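Local coordinates for uncharacterized protein YacP (Bacillus subtilis, PDB 5MQ8), which is the endoribonuclease Rae1, a protein with a PIN-clan NYN domain that takes part in ribosome-dependent mRNA decay, at residues 139-142 and 143-147; 38-41 and 42-46; 73-76 and 77-80; 108-111 and 112-116; 22-25 and 26-29. One frame throughout, in Å; residues are numbered along the deposited sequence.

Interaction 1. Residues 139-142 and 143-147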
loop_
_atom_site.group_PDB
_atom_site.type_symbol
_atom_site.label_atom_id
_atom_site.label_comp_id
_atom_site.label_asym_id
_atom_site.label_seq_id
_atom_site.Cartn_x
_atom_site.Cartn_y
_atom_site.Cartn_z
ATOM N N VAL A 139 7.005 -3.534 7.859
ATOM C CA VAL A 139 6.950 -2.732 6.642
ATOM C C VAL A 139 7.182 -1.254 6.989
ATOM O O VAL A 139 7.945 -0.600 6.285
ATOM C CB VAL A 139 5.677 -3.009 5.796
ATOM C CG1 VAL A 139 5.508 -1.988 4.684
ATOM C CG2 VAL A 139 5.725 -4.414 5.207
ATOM N N ARG A 140 6.598 -0.757 8.105
ATOM C CA ARG A 140 6.802 0.623 8.568
ATOM C C ARG A 140 8.260 0.860 8.955
ATOM O O ARG A 140 8.803 1.916 8.645
ATOM C CB ARG A 140 5.898 0.959 9.747
ATOM C CG ARG A 140 4.470 1.263 9.350
ATOM C CD ARG A 140 3.701 1.924 10.478
ATOM N NE ARG A 140 2.274 1.604 10.394
ATOM C CZ ARG A 140 1.658 0.714 11.167
ATOM N NH1 ARG A 140 2.329 0.069 12.118
ATOM N NH2 ARG A 140 0.361 0.476 11.011
ATOM N N LYS A 141 8.899 -0.146 9.591
ATOM C CA LYS A 141 10.290 -0.095 10.015
ATOM C C LYS A 141 11.229 -0.018 8.815
ATOM O O LYS A 141 12.051 0.899 8.764
ATOM C CB LYS A 141 10.628 -1.289 10.934
ATOM C CG LYS A 141 12.087 -1.360 11.385
ATOM C CD LYS A 141 12.384 -2.657 12.117
ATOM C CE LYS A 141 13.858 -2.861 12.365
ATOM N NZ LYS A 141 14.527 -3.477 11.193
ATOM N N ILE A 142 11.109 -0.953 7.851
ATOM C CA ILE A 142 11.990 -0.974 6.680
ATOM C C ILE A 142 11.747 0.213 5.710
ATOM O O ILE A 142 12.701 0.651 5.067
ATOM C CB ILE A 142 12.007 -2.339 5.937
ATOM C CG1 ILE A 142 13.247 -2.470 4.999
ATOM C CG2 ILE A 142 10.710 -2.612 5.172
ATOM C CD1 ILE A 142 14.700 -2.267 5.651
ATOM N N THR A 143 10.504 0.728 5.608
ATOM C CA THR A 143 10.234 1.841 4.702
ATOM C C THR A 143 10.725 3.165 5.307
ATOM O O THR A 143 11.008 4.099 4.558
ATOM C CB THR A 143 8.780 1.867 4.229
ATOM O OG1 THR A 143 7.889 1.996 5.321
ATOM C CG2 THR A 143 8.411 0.675 3.369
ATOM N N SER A 144 10.858 3.227 6.649
ATOM C CA SER A 144 11.400 4.389 7.364
ATOM C C SER A 144 12.912 4.420 7.145
ATOM O O SER A 144 13.476 5.489 6.913
ATOM C CB SER A 144 11.112 4.293 8.857
ATOM O OG SER A 144 9.820 4.790 9.153
ATOM N N GLU A 145 13.545 3.238 7.186
ATOM C CA GLU A 145 14.974 3.043 6.984
ATOM C C GLU A 145 15.357 3.300 5.535
ATOM O O GLU A 145 16.275 4.075 5.298
ATOM C CB GLU A 145 15.400 1.631 7.414
ATOM C CG GLU A 145 15.483 1.473 8.926
ATOM C CD GLU A 145 15.422 0.055 9.467
ATOM O OE1 GLU A 145 15.636 -0.904 8.689
ATOM O OE2 GLU A 145 15.167 -0.094 10.684
ATOM N N LYS A 146 14.650 2.662 4.575
ATOM C CA LYS A 146 14.866 2.818 3.137
ATOM C C LYS A 146 13.664 3.583 2.515
ATOM O O LYS A 146 12.681 2.954 2.096
ATOM C CB LYS A 146 15.098 1.448 2.452
ATOM C CG LYS A 146 16.031 0.481 3.201
ATOM C CD LYS A 146 17.485 0.966 3.309
ATOM C CE LYS A 146 18.430 -0.131 3.738
ATOM N NZ LYS A 146 18.738 -1.065 2.623
ATOM N N PRO A 147 13.714 4.945 2.480
ATOM C CA PRO A 147 12.572 5.718 1.963
ATOM C C PRO A 147 12.159 5.389 0.528
ATOM O O PRO A 147 10.958 5.396 0.259
ATOM C CB PRO A 147 13.015 7.172 2.142
ATOM C CG PRO A 147 14.022 7.127 3.249
ATOM C CD PRO A 147 14.772 5.849 2.971
#
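The hydroxyls of T143 and S144 turn back onto the carbonyls of V139 and R140, one helical turn earlier. T143 OG1 gives a hydrogen bond to V139 O at 2.8 Å. With chi1 at 60°, OG1 sits between the backbone N and the carbonyl carbon, while CG2 lies beside the N and meets V139 CG1 at 4.2 Å. T143 N also donates to V139 O, and the two donors reach it from opposite faces of the carbonyl plane. R140 O is shared in the same manner by S144 N and by S144 OG, the latter at 3.1 Å. K141 runs out extended and bends only at its last torsion (chi4 -85°), which brings NZ to 3.5 Å from E145 OE2 in a salt bridge. The same oxygen lies against K141 CG at 3.4 Å. I142 CD1 lies 3.9 Å from K146 CG, and I142 packs against W164 of the second subunit. K146 NZ bonds to the carbonyls of A172 and L169 of that subunit. Hydroxyls bonded back to the i-4 carbonyl and an i to i+4 ion pair are familiar alpha-helical features; here they lie in the last turns of helix 121-145, where it meets the second subunit and K146 leaves helical geometry.

Interaction 2. Residues 38-41 and 42-46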
loop_
_atom_site.group_PDB
_atom_site.type_symbol
_atom_site.label_atom_id
_atom_site.label_comp_id
_atom_site.label_asym_id
_atom_site.label_seq_id
_atom_site.Cartn_x
_atom_site.Cartn_y
_atom_site.Cartn_z
ATOM N N ALA A 38 -3.598 -14.999 2.576
ATOM C CA ALA A 38 -2.378 -14.735 1.803
ATOM C C ALA A 38 -1.300 -14.269 2.773
ATOM O O ALA A 38 -0.198 -14.793 2.733
ATOM C CB ALA A 38 -2.637 -13.669 0.743
ATOM N N GLU A 39 -1.653 -13.341 3.697
ATOM C CA GLU A 39 -0.762 -12.835 4.735
ATOM C C GLU A 39 -0.287 -13.978 5.648
ATOM O O GLU A 39 0.912 -14.065 5.919
ATOM C CB GLU A 39 -1.457 -11.755 5.561
ATOM C CG GLU A 39 -1.484 -10.412 4.873
ATOM C CD GLU A 39 -2.688 -9.540 5.149
ATOM O OE1 GLU A 39 -3.321 -9.708 6.215
ATOM O OE2 GLU A 39 -2.985 -8.666 4.306
ATOM N N TYR A 40 -1.223 -14.870 6.077
ATOM C CA TYR A 40 -0.957 -16.034 6.923
ATOM C C TYR A 40 0.025 -16.973 6.234
ATOM O O TYR A 40 1.014 -17.354 6.864
ATOM C CB TYR A 40 -2.260 -16.789 7.269
ATOM C CG TYR A 40 -2.086 -17.883 8.302
ATOM C CD1 TYR A 40 -1.700 -19.169 7.931
ATOM C CD2 TYR A 40 -2.333 -17.641 9.649
ATOM C CE1 TYR A 40 -1.504 -20.168 8.883
ATOM C CE2 TYR A 40 -2.183 -18.646 10.605
ATOM C CZ TYR A 40 -1.759 -19.907 10.219
ATOM O OH TYR A 40 -1.607 -20.892 11.174
ATOM N N GLN A 41 -0.256 -17.351 4.956
ATOM C CA GLN A 41 0.605 -18.240 4.176
ATOM C C GLN A 41 2.033 -17.657 4.077
ATOM O O GLN A 41 3.002 -18.364 4.366
ATOM C CB GLN A 41 0.025 -18.510 2.772
ATOM C CG GLN A 41 0.959 -19.358 1.886
ATOM C CD GLN A 41 0.321 -20.336 0.938
ATOM O OE1 GLN A 41 -0.706 -20.951 1.207
ATOM N NE2 GLN A 41 0.944 -20.523 -0.206
ATOM N N SER A 42 2.145 -16.386 3.660
ATOM C CA SER A 42 3.421 -15.703 3.483
ATOM C C SER A 42 4.234 -15.577 4.774
ATOM O O SER A 42 5.412 -15.912 4.760
ATOM C CB SER A 42 3.213 -14.338 2.842
ATOM O OG SER A 42 4.468 -13.723 2.617
ATOM N N TYR A 43 3.611 -15.145 5.879
ATOM C CA TYR A 43 4.302 -15.022 7.154
ATOM C C TYR A 43 4.826 -16.363 7.695
ATOM O O TYR A 43 6.018 -16.479 8.007
ATOM C CB TYR A 43 3.408 -14.341 8.202
ATOM C CG TYR A 43 4.144 -14.017 9.487
ATOM C CD1 TYR A 43 4.883 -12.841 9.614
ATOM C CD2 TYR A 43 4.139 -14.902 10.562
ATOM C CE1 TYR A 43 5.594 -12.556 10.776
ATOM C CE2 TYR A 43 4.851 -14.629 11.727
ATOM C CZ TYR A 43 5.580 -13.455 11.828
ATOM O OH TYR A 43 6.293 -13.173 12.969
ATOM N N THR A 44 3.923 -17.365 7.815
ATOM C CA THR A 44 4.216 -18.672 8.394
ATOM C C THR A 44 5.005 -19.612 7.484
ATOM O O THR A 44 5.708 -20.492 7.988
ATOM C CB THR A 44 2.914 -19.357 8.878
ATOM O OG1 THR A 44 2.098 -19.673 7.750
ATOM C CG2 THR A 44 2.130 -18.512 9.855
ATOM N N GLY A 45 4.823 -19.484 6.179
ATOM C CA GLY A 45 5.426 -20.405 5.225
ATOM C C GLY A 45 4.615 -21.683 5.111
ATOM O O GLY A 45 5.011 -22.610 4.401
ATOM N N ASN A 46 3.449 -21.738 5.798
ATOM C CA ASN A 46 2.565 -22.903 5.780
ATOM C C ASN A 46 1.655 -22.850 4.578
ATOM O O ASN A 46 1.201 -21.772 4.192
ATOM C CB ASN A 46 1.735 -22.985 7.064
ATOM C CG ASN A 46 2.529 -23.317 8.309
ATOM O OD1 ASN A 46 3.706 -23.674 8.268
ATOM N ND2 ASN A 46 1.891 -23.218 9.451
#
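Y40 and T44, one turn apart, meet near the C-terminus of helix 23-44, where the chain leaves through an ST turn towards strand 47-52. T44 CG2 stands over the centre of the Y40 ring, 4.1 Å from its centroid and only 10° off the ring normal, a CH-pi contact across one face. The tyrosine CG is anti to the backbone N (chi1 -172°), which carries the ring along the helix flank and beneath that methyl; its OH bonds to E127 of helix 121-145. T44 OG1 donates to Y40 O at 2.7 Å from above the carbonyl plane, whereas T44 N comes to the same oxygen from the opposite face. Q41 lies round the helix from this pair. Its CG touches N46 O at 3.3 Å, and its OE1 takes the backbone N-H of V48. S42 faces the second subunit, where OG bonds to E162. G45, with positive phi, ends the helix while its N still binds Q41 O at 2.8 Å. The T44 hydroxyl therefore works in both directions, since besides donating a hydrogen bond to Y40 O it accepts from the backbone two residues on, N46 N to T44 OG1 at 3.1 Å.

Interaction 3. Residues 73-76 and 77-80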
loop_
_atom_site.group_PDB
_atom_site.type_symbol
_atom_site.label_atom_id
_atom_site.label_comp_id
_atom_site.label_asym_id
_atom_site.label_seq_id
_atom_site.Cartn_x
_atom_site.Cartn_y
_atom_site.Cartn_z
ATOM N N PHE A 73 -13.902 -24.562 -4.247
ATOM C CA PHE A 73 -15.333 -24.575 -4.014
ATOM C C PHE A 73 -15.803 -26.028 -4.032
ATOM O O PHE A 73 -15.269 -26.832 -4.799
ATOM C CB PHE A 73 -16.074 -23.712 -5.051
ATOM C CG PHE A 73 -15.992 -22.231 -4.755
ATOM C CD1 PHE A 73 -14.856 -21.503 -5.079
ATOM C CD2 PHE A 73 -17.035 -21.574 -4.122
ATOM C CE1 PHE A 73 -14.766 -20.137 -4.782
ATOM C CE2 PHE A 73 -16.949 -20.208 -3.834
ATOM C CZ PHE A 73 -15.807 -19.501 -4.159
ATOM N N THR A 74 -16.759 -26.385 -3.150
ATOM C CA THR A 74 -17.297 -27.751 -3.096
ATOM C C THR A 74 -18.144 -28.044 -4.352
ATOM O O THR A 74 -18.516 -27.113 -5.070
ATOM C CB THR A 74 -18.126 -27.971 -1.812
ATOM O OG1 THR A 74 -19.200 -27.029 -1.758
ATOM C CG2 THR A 74 -17.294 -27.912 -0.547
ATOM N N LYS A 75 -18.422 -29.341 -4.625
ATOM C CA LYS A 75 -19.309 -29.775 -5.709
ATOM C C LYS A 75 -20.741 -29.627 -5.186
ATOM O O LYS A 75 -20.924 -29.302 -4.006
ATOM C CB LYS A 75 -19.062 -31.253 -6.087
ATOM C CG LYS A 75 -17.724 -31.558 -6.750
ATOM C CD LYS A 75 -17.762 -31.565 -8.279
ATOM C CE LYS A 75 -18.173 -32.900 -8.856
ATOM N NZ LYS A 75 -18.191 -32.867 -10.339
ATOM N N GLU A 76 -21.741 -29.976 -6.027
ATOM C CA GLU A 76 -23.188 -29.853 -5.788
ATOM C C GLU A 76 -23.692 -30.288 -4.371
ATOM O O GLU A 76 -24.153 -29.417 -3.633
ATOM C CB GLU A 76 -23.998 -30.555 -6.895
ATOM C CG GLU A 76 -25.311 -29.843 -7.205
ATOM C CD GLU A 76 -26.043 -30.325 -8.446
ATOM O OE1 GLU A 76 -25.704 -29.857 -9.557
ATOM O OE2 GLU A 76 -26.973 -31.153 -8.305
ATOM N N ASN A 77 -23.650 -31.580 -3.998
ATOM C CA ASN A 77 -24.164 -31.977 -2.671
ATOM C C ASN A 77 -23.054 -32.301 -1.678
ATOM O O ASN A 77 -23.236 -33.078 -0.726
ATOM C CB ASN A 77 -25.177 -33.121 -2.792
ATOM C CG ASN A 77 -26.533 -32.666 -3.281
ATOM O OD1 ASN A 77 -26.849 -32.729 -4.474
ATOM N ND2 ASN A 77 -27.359 -32.187 -2.366
ATOM N N GLU A 78 -21.900 -31.663 -1.892
ATOM C CA GLU A 78 -20.699 -31.879 -1.110
ATOM C C GLU A 78 -20.539 -30.765 -0.107
ATOM O O GLU A 78 -20.694 -29.599 -0.452
ATOM C CB GLU A 78 -19.493 -31.953 -2.060
ATOM C CG GLU A 78 -18.188 -32.341 -1.384
ATOM C CD GLU A 78 -16.944 -32.065 -2.204
ATOM O OE1 GLU A 78 -15.925 -32.747 -1.961
ATOM O OE2 GLU A 78 -16.975 -31.165 -3.075
ATOM N N THR A 79 -20.258 -31.123 1.142
ATOM C CA THR A 79 -20.036 -30.136 2.197
ATOM C C THR A 79 -18.528 -29.887 2.328
ATOM O O THR A 79 -17.725 -30.711 1.881
ATOM C CB THR A 79 -20.648 -30.599 3.524
ATOM O OG1 THR A 79 -20.196 -31.924 3.796
ATOM C CG2 THR A 79 -22.181 -30.551 3.516
ATOM N N ALA A 80 -18.158 -28.758 2.952
ATOM C CA ALA A 80 -16.783 -28.337 3.168
ATOM C C ALA A 80 -15.973 -29.389 3.901
ATOM O O ALA A 80 -14.837 -29.621 3.510
ATOM C CB ALA A 80 -16.741 -27.007 3.909
#
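E78 OE2 is gripped by two donors, the backbone N-H of K75 and the guanidinium NH2 of R83, with which it forms a salt bridge. The bond from K75 N is 2.8 Å long and nearly straight (170° at the hydrogen), and the donor meets OE2 almost along the carboxylate C-O bond. The glutamate reaches this amide because its CG is anti to the backbone N (chi1 -173°) and the rest of the chain is extended, which lays the side chain across the mouth of the turn. OE2 also touches the T74 and K75 side chains, at 3.6 Å from T74 CB and 3.7 Å from K75 CB. The other carboxylate oxygen, OE1, pairs with K86, one turn further along helix 80-90 than R83. The backbone itself makes a type I beta turn from K75 to E78, whose closing bond from E78 N to K75 O is weak at 3.3 Å. A second weak bond runs from T74 OG1 to E78 O at 3.2 Å; this hydroxyl is also bonded to the backbone N of A54, in the segment that follows strand 47-52. T74 CG2 packs on the backbone leading into the helix, 3.7 Å from A80 N. Since the closing bond of the turn is weak, and the T74 hydroxyl bond beside it is weak too, the short, straight carboxylate bond is the firmer tie across it. Through R83 and K86 the same group links the turn to helix 80-90, its negative charge probably being offset by the two basic side chains.

Interaction 4. Residues 108-111 and 112-116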
loop_
_atom_site.group_PDB
_atom_site.type_symbol
_atom_site.label_atom_id
_atom_site.label_comp_id
_atom_site.label_asym_id
_atom_site.label_seq_id
_atom_site.Cartn_x
_atom_site.Cartn_y
_atom_site.Cartn_z
ATOM N N GLN A 108 -20.062 -34.010 10.197
ATOM C CA GLN A 108 -19.335 -35.171 10.702
ATOM C C GLN A 108 -17.894 -34.894 11.062
ATOM O O GLN A 108 -17.444 -35.360 12.112
ATOM C CB GLN A 108 -19.411 -36.346 9.715
ATOM C CG GLN A 108 -20.617 -37.289 9.878
ATOM C CD GLN A 108 -21.241 -37.381 11.261
ATOM O OE1 GLN A 108 -22.091 -36.566 11.639
ATOM N NE2 GLN A 108 -20.827 -38.369 12.044
ATOM N N TRP A 109 -17.163 -34.135 10.199
ATOM C CA TRP A 109 -15.740 -33.814 10.381
ATOM C C TRP A 109 -14.934 -35.096 10.635
ATOM O O TRP A 109 -14.157 -35.173 11.583
ATOM C CB TRP A 109 -15.536 -32.737 11.470
ATOM C CG TRP A 109 -16.071 -31.401 11.049
ATOM C CD1 TRP A 109 -17.255 -30.839 11.426
ATOM C CD2 TRP A 109 -15.511 -30.533 10.049
ATOM N NE1 TRP A 109 -17.454 -29.658 10.753
ATOM C CE2 TRP A 109 -16.407 -29.453 9.886
ATOM C CE3 TRP A 109 -14.325 -30.556 9.283
ATOM C CZ2 TRP A 109 -16.171 -28.416 8.969
ATOM C CZ3 TRP A 109 -14.083 -29.519 8.388
ATOM C CH2 TRP A 109 -15.004 -28.470 8.231
ATOM N N ALA A 110 -15.159 -36.115 9.780
ATOM C CA ALA A 110 -14.514 -37.438 9.838
ATOM C C ALA A 110 -12.984 -37.368 9.836
ATOM O O ALA A 110 -12.343 -38.246 10.410
ATOM C CB ALA A 110 -15.003 -38.307 8.691
ATOM N N ILE A 111 -12.404 -36.292 9.249
ATOM C CA ILE A 111 -10.961 -36.064 9.176
ATOM C C ILE A 111 -10.307 -35.900 10.568
ATOM O O ILE A 111 -9.106 -36.152 10.704
ATOM C CB ILE A 111 -10.637 -34.883 8.215
ATOM C CG1 ILE A 111 -9.164 -34.940 7.734
ATOM C CG2 ILE A 111 -11.028 -33.505 8.805
ATOM C CD1 ILE A 111 -8.481 -33.634 7.664
ATOM N N PHE A 112 -11.089 -35.510 11.598
ATOM C CA PHE A 112 -10.552 -35.321 12.943
ATOM C C PHE A 112 -10.251 -36.653 13.661
ATOM O O PHE A 112 -9.642 -36.655 14.737
ATOM C CB PHE A 112 -11.444 -34.387 13.773
ATOM C CG PHE A 112 -11.452 -32.959 13.270
ATOM C CD1 PHE A 112 -10.273 -32.337 12.866
ATOM C CD2 PHE A 112 -12.630 -32.222 13.242
ATOM C CE1 PHE A 112 -10.284 -31.030 12.387
ATOM C CE2 PHE A 112 -12.641 -30.905 12.769
ATOM C CZ PHE A 112 -11.467 -30.317 12.349
ATOM N N GLY A 113 -10.642 -37.761 13.024
ATOM C CA GLY A 113 -10.350 -39.120 13.463
ATOM C C GLY A 113 -9.267 -39.741 12.596
ATOM O O GLY A 113 -8.981 -40.932 12.721
ATOM N N GLN A 114 -8.659 -38.934 11.700
ATOM C CA GLN A 114 -7.610 -39.357 10.764
ATOM C C GLN A 114 -6.286 -38.571 10.936
ATOM O O GLN A 114 -5.527 -38.406 9.968
ATOM C CB GLN A 114 -8.113 -39.259 9.308
ATOM C CG GLN A 114 -9.173 -40.280 8.937
ATOM C CD GLN A 114 -9.904 -39.881 7.686
ATOM O OE1 GLN A 114 -9.368 -39.925 6.574
ATOM N NE2 GLN A 114 -11.159 -39.495 7.838
ATOM N N GLY A 115 -6.027 -38.105 12.158
ATOM C CA GLY A 115 -4.799 -37.392 12.498
ATOM C C GLY A 115 -4.787 -35.877 12.360
ATOM O O GLY A 115 -3.854 -35.231 12.850
ATOM N N ALA A 116 -5.807 -35.291 11.695
ATOM C CA ALA A 116 -5.888 -33.839 11.518
ATOM C C ALA A 116 -6.222 -33.143 12.823
ATOM O O ALA A 116 -6.994 -33.671 13.627
ATOM C CB ALA A 116 -6.914 -33.487 10.459
#
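Successive i to i+3 bonds, F112 N to W109 O at 3.1 Å, then G113 N to A110 O and Q114 N to I111 O, wind the chain through a short 3-10 segment, 110-113, each donor standing above its carbonyl plane. W109 and F112 project from it side by side. Their rings are near parallel, with 24° between the planes, but slid so far apart that they barely overlap: the five-membered ring and the phenyl have centroids 5.7 Å apart. The closer touch is between W109 CB and F112 CD2, at 3.4 Å. W109 NE1 bonds to D104, and both side chains touch V100 of strand 98-101. I111 lays CG2 over the rim of one face of the F112 ring, while its CG1 is anti to the backbone N (chi1 -160°) and leads CD1 to A116 CB. That pair, at 3.2 Å, is tighter than usual, so the exact placing of CD1 is doubtful. The extended side chain of Q114 brings NE2 to A110 O, a weak bond of 3.1 Å; NE2 also bonds to E85, and OE1 accepts from Q89. The apolar side of the turn thus faces helix 80-90 and strand 98-101. This 3-10 turn forms part of the connection between the adjacent parallel strands 98-101 and 117-119 of the PIN-type alpha/beta fold.

Interaction 5. Residues 22-25 and 26-29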
loop_
_atom_site.group_PDB
_atom_site.type_symbol
_atom_site.label_atom_id
_atom_site.label_comp_id
_atom_site.label_asym_id
_atom_site.label_seq_id
_atom_site.Cartn_x
_atom_site.Cartn_y
_atom_site.Cartn_z
ATOM N N LYS A 22 -22.198 -9.592 3.836
ATOM C CA LYS A 22 -23.139 -10.586 3.311
ATOM C C LYS A 22 -23.643 -10.382 1.871
ATOM O O LYS A 22 -24.188 -11.335 1.294
ATOM C CB LYS A 22 -24.343 -10.730 4.267
ATOM C CG LYS A 22 -24.982 -9.417 4.729
ATOM C CD LYS A 22 -25.627 -9.573 6.099
ATOM C CE LYS A 22 -26.119 -8.261 6.674
ATOM N NZ LYS A 22 -25.012 -7.427 7.217
ATOM N N ALA A 23 -23.468 -9.181 1.288
ATOM C CA ALA A 23 -23.964 -8.888 -0.063
ATOM C C ALA A 23 -23.399 -9.820 -1.135
ATOM O O ALA A 23 -22.249 -10.249 -1.033
ATOM C CB ALA A 23 -23.708 -7.431 -0.422
ATOM N N ASN A 24 -24.241 -10.168 -2.136
ATOM C CA ASN A 24 -23.918 -11.044 -3.269
ATOM C C ASN A 24 -23.212 -12.351 -2.820
ATOM O O ASN A 24 -22.121 -12.672 -3.297
ATOM C CB ASN A 24 -23.130 -10.263 -4.348
ATOM C CG ASN A 24 -22.940 -10.952 -5.695
ATOM O OD1 ASN A 24 -22.023 -10.626 -6.441
ATOM N ND2 ASN A 24 -23.795 -11.909 -6.061
ATOM N N SER A 25 -23.850 -13.083 -1.871
ATOM C CA SER A 25 -23.389 -14.353 -1.287
ATOM C C SER A 25 -21.977 -14.243 -0.635
ATOM O O SER A 25 -21.063 -15.028 -0.931
ATOM C CB SER A 25 -23.477 -15.497 -2.300
ATOM O OG SER A 25 -24.820 -15.775 -2.664
ATOM N N PHE A 26 -21.831 -13.243 0.265
ATOM C CA PHE A 26 -20.625 -12.935 1.042
ATOM C C PHE A 26 -19.376 -12.675 0.174
ATOM O O PHE A 26 -18.276 -13.069 0.558
ATOM C CB PHE A 26 -20.368 -14.036 2.094
ATOM C CG PHE A 26 -21.447 -14.191 3.137
ATOM C CD1 PHE A 26 -21.416 -13.440 4.309
ATOM C CD2 PHE A 26 -22.471 -15.120 2.971
ATOM C CE1 PHE A 26 -22.395 -13.610 5.296
ATOM C CE2 PHE A 26 -23.462 -15.275 3.950
ATOM C CZ PHE A 26 -23.414 -14.521 5.105
ATOM N N GLU A 27 -19.556 -12.002 -0.985
ATOM C CA GLU A 27 -18.493 -11.704 -1.951
ATOM C C GLU A 27 -17.339 -10.915 -1.336
ATOM O O GLU A 27 -16.180 -11.260 -1.565
ATOM C CB GLU A 27 -19.056 -10.987 -3.182
ATOM C CG GLU A 27 -18.029 -10.774 -4.283
ATOM C CD GLU A 27 -18.497 -10.017 -5.510
ATOM O OE1 GLU A 27 -19.353 -9.113 -5.371
ATOM O OE2 GLU A 27 -17.966 -10.298 -6.609
ATOM N N GLU A 28 -17.661 -9.866 -0.559
ATOM C CA GLU A 28 -16.676 -9.037 0.114
ATOM C C GLU A 28 -16.006 -9.811 1.246
ATOM O O GLU A 28 -14.781 -9.743 1.376
ATOM C CB GLU A 28 -17.290 -7.720 0.603
ATOM C CG GLU A 28 -17.404 -6.701 -0.516
ATOM C CD GLU A 28 -18.124 -5.396 -0.223
ATOM O OE1 GLU A 28 -18.128 -4.944 0.946
ATOM O OE2 GLU A 28 -18.667 -4.810 -1.185
ATOM N N ALA A 29 -16.788 -10.586 2.023
ATOM C CA ALA A 29 -16.250 -11.388 3.127
ATOM C C ALA A 29 -15.248 -12.448 2.622
ATOM O O ALA A 29 -14.197 -12.646 3.236
ATOM C CB ALA A 29 -17.379 -12.039 3.904
HETATM O O HOH W 1 -20.399 -8.426 -0.517
#
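The ring of F26 folds back beneath K22, whose CA lies over its face, 3.9 Å from the centroid, in a CH-pi contact. K22 CB adds a touch on the ring atom CE1 at 3.6 Å. F26 is turned there by its first torsion (chi1 -63°), which sets CG beside the backbone N and anti to the carbonyl carbon; the F26 side chain also packs on I12 of helix 8-14. K22 itself leads its polar end away, and NZ bonds to the carbonyl of D20.

Two backbone bonds hold this turn together. F26 N donates to K22 O at 3.2 Å from high above the carbonyl plane, 70° out of it, whereas E27 N comes to A23 O, also at 3.2 Å, nearly along the carbonyl axis. A23 O has a second partner in a water, which donates to it at 2.6 Å and accepts from E28 N at 3.1 Å, so the water bridges the place where the amide of E28 lacks a bond to the turn before.

The unusual path is set by N24, S25 and F26, all three of which have positive phi and psi, the angles of a left-handed helix. From E27 onward the angles are right-handed helical. The backbone of S25 is bonded to that of K58, and the side chains of N24 and S25 touch the same lysine. A left-handed turn followed directly by a right-handed helix, with a water bridging the join, forms the irregular N-terminal start of helix 23-44 in this alpha/beta domain.

Along the chain the order is interaction 5, 2, 3, 4, 1, all within one NYN domain built on a five-stranded parallel sheet. Interactions 5 and 2 mark the two ends of helix 23-44, their centres about 24 Å apart. Interactions 3 and 4, with centres about 17 Å apart, both lie in loops and both contact helix 80-90, the first at its start and the second along its side. Interaction 1 closes the long helix 121-145, about 44 Å between centres from interactions 3 and 4, but about 21 Å from interaction 2, which packs against the same helix. Interactions 1 and 2 both meet the second subunit on the same side of the chain's centre, and interaction 5 touches it through E28.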